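Local coordinates for tyrosine-protein kinase receptor torso (Bombyx mori, PDB 5AOQ) that is a probable receptor tyrosine kinase that responds to prothoracicotropic hormone by activating MAPK signalling to ERK and takes part in initiating metamorphosis, at residues Asn156-Phe161 / Thr235-Tyr239. Numbering follows the deposited sequence.
Sequences NVTQEF and TKHKY. With NAG (2-acetamido-2-deoxy-beta-D-glucopyranose), chain E.
Face-to-face packing between edge strands of two β-sheets joins these segments in the second extracellular fibronectin type III domain. Strand 159-161 runs at 33° to strand 235-239, in roughly the same direction, and the axes come no closer than 9.6 Å, a sheet-to-sheet spacing. CA distances widen along the register, from 6.3 Å for Asn156–Thr235 through 7.8 Å for Gln159–His237 to 9.2 Å for Phe161–Tyr239, so the segments diverge toward their C-terminal ends. Both backbones are extended; Gln159, Phe161, Thr235, His237 and Tyr239 direct CA–CB inward, whereas Thr158, Glu160, Lys236 and Lys238 direct it away. This is one edge of the FN3 β-sandwich, where the first and last strands of the domain, 159-167 and 233-240, face each other from different sheets: Glu160 pairs with Val178 in one sheet, His237 with Ile226 in the other. At the narrow end, where Asn156 and Thr158 adjoin an N-acetylglucosamine, Val157 N gives a weak hydrogen bond to Thr235 OG1 (3.5 Å, 136°), and Val157 CG2 lies 3.3 Å from the same OG1. Next, Gln159 (chi1 m) sets CB over the face of the His237 imidazole (chi1 t), a CH-π contact 4.2 Å from the centroid. Phe161 and Tyr239, both chi1 p, complete an aromatic cluster with His237: the Phe161 and His237 rings meet rim to rim (centroids 5.5 Å apart, planes at 53°), and Tyr239 CB lies over one face of the Phe161 ring, 4.2 Å from Phe161 CZ, while Tyr239 OH hydrogen-bonds Asn193.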
# COMPACT_ATOMS: atom_id res chain seq x y z
N ASN A 156 -29.70 -11.50 10.86
CA ASN A 156 -28.59 -11.10 11.72
C ASN A 156 -28.03 -12.25 12.55
O ASN A 156 -28.74 -12.82 13.37
CB ASN A 156 -29.02 -9.96 12.64
CG ASN A 156 -27.85 -9.26 13.30
OD1 ASN A 156 -26.92 -9.90 13.79
ND2 ASN A 156 -27.88 -7.93 13.31
N VAL A 157 -26.76 -12.56 12.36
CA VAL A 157 -26.13 -13.68 13.07
C VAL A 157 -25.91 -13.35 14.55
O VAL A 157 -25.57 -12.22 14.89
CB VAL A 157 -24.78 -14.07 12.43
CG1 VAL A 157 -24.99 -14.65 11.04
CG2 VAL A 157 -23.81 -12.89 12.39
N THR A 158 -26.12 -14.33 15.41
CA THR A 158 -25.95 -14.17 16.86
C THR A 158 -24.77 -15.02 17.32
O THR A 158 -24.71 -16.22 17.04
CB THR A 158 -27.21 -14.55 17.65
OG1 THR A 158 -27.59 -15.89 17.33
CG2 THR A 158 -28.35 -13.60 17.31
N GLN A 159 -23.84 -14.39 18.03
CA GLN A 159 -22.53 -14.97 18.28
C GLN A 159 -22.33 -15.39 19.73
O GLN A 159 -22.62 -14.63 20.65
CB GLN A 159 -21.45 -13.96 17.90
CG GLN A 159 -21.76 -13.16 16.64
CD GLN A 159 -20.73 -12.09 16.36
OE1 GLN A 159 -19.74 -11.96 17.07
NE2 GLN A 159 -20.97 -11.31 15.31
N GLU A 160 -21.83 -16.61 19.91
CA GLU A 160 -21.38 -17.07 21.22
C GLU A 160 -19.86 -17.15 21.19
O GLU A 160 -19.26 -17.28 20.12
CB GLU A 160 -22.00 -18.42 21.58
CG GLU A 160 -21.45 -19.60 20.80
CD GLU A 160 -22.12 -20.91 21.19
OE1 GLU A 160 -23.26 -20.88 21.70
OE2 GLU A 160 -21.49 -21.98 21.00
N PHE A 161 -19.25 -17.07 22.36
CA PHE A 161 -17.80 -17.02 22.46
C PHE A 161 -17.30 -17.65 23.75
O PHE A 161 -17.99 -17.64 24.77
CB PHE A 161 -17.33 -15.57 22.37
CG PHE A 161 -18.22 -14.61 23.11
CD1 PHE A 161 -18.01 -14.36 24.46
CD2 PHE A 161 -19.26 -13.98 22.47
CE1 PHE A 161 -18.83 -13.48 25.14
CE2 PHE A 161 -20.09 -13.10 23.15
CZ PHE A 161 -19.87 -12.86 24.49
N THR A 235 -22.71 -7.91 10.82
CA THR A 235 -23.16 -7.96 12.20
C THR A 235 -22.05 -7.48 13.13
O THR A 235 -21.08 -8.19 13.37
CB THR A 235 -23.59 -9.37 12.61
OG1 THR A 235 -24.72 -9.78 11.83
CG2 THR A 235 -23.97 -9.41 14.09
N LYS A 236 -22.21 -6.27 13.64
CA LYS A 236 -21.27 -5.71 14.60
C LYS A 236 -21.64 -6.21 15.99
O LYS A 236 -22.80 -6.13 16.40
CB LYS A 236 -21.28 -4.18 14.55
CG LYS A 236 -21.23 -3.63 13.13
CD LYS A 236 -20.85 -2.16 13.12
CE LYS A 236 -20.94 -1.56 11.73
NZ LYS A 236 -22.32 -1.13 11.39
N HIS A 237 -20.65 -6.72 16.71
CA HIS A 237 -20.88 -7.40 17.98
C HIS A 237 -19.84 -7.00 19.02
O HIS A 237 -18.70 -7.47 19.00
CB HIS A 237 -20.86 -8.91 17.77
CG HIS A 237 -20.92 -9.70 19.03
ND1 HIS A 237 -22.09 -9.92 19.73
CD2 HIS A 237 -19.95 -10.33 19.74
CE1 HIS A 237 -21.84 -10.65 20.80
NE2 HIS A 237 -20.54 -10.91 20.83
N LYS A 238 -20.24 -6.12 19.94
CA LYS A 238 -19.38 -5.72 21.04
C LYS A 238 -19.33 -6.82 22.09
O LYS A 238 -20.30 -7.55 22.28
CB LYS A 238 -19.86 -4.41 21.67
CG LYS A 238 -19.71 -3.19 20.78
CD LYS A 238 -20.15 -1.93 21.51
CE LYS A 238 -19.98 -0.69 20.64
NZ LYS A 238 -20.42 0.55 21.34
N TYR A 239 -18.19 -6.94 22.76
CA TYR A 239 -18.04 -7.92 23.83
C TYR A 239 -16.83 -7.59 24.69
O TYR A 239 -15.84 -7.05 24.21
CB TYR A 239 -17.90 -9.33 23.23
CG TYR A 239 -16.60 -9.55 22.49
CD1 TYR A 239 -16.48 -9.21 21.15
CD2 TYR A 239 -15.50 -10.10 23.12
CE1 TYR A 239 -15.30 -9.41 20.46
CE2 TYR A 239 -14.31 -10.31 22.45
CZ TYR A 239 -14.22 -9.96 21.12
OH TYR A 239 -13.04 -10.16 20.44
C1 NAG E . -29.56 -16.95 14.72
C2 NAG E . -30.17 -16.52 13.38
C3 NAG E . -30.95 -15.21 13.55
C4 NAG E . -31.93 -15.29 14.72
C5 NAG E . -31.25 -15.84 15.97
C6 NAG E . -32.21 -16.12 17.10
C7 NAG E . -28.97 -17.19 11.34
C8 NAG E . -27.86 -16.85 10.39
N2 NAG E . -29.13 -16.36 12.37
O3 NAG E . -31.65 -14.92 12.35
O4 NAG E . -32.39 -13.98 15.03
O5 NAG E . -30.59 -17.08 15.68
O6 NAG E . -33.56 -15.87 16.73
O7 NAG E . -29.68 -18.17 11.17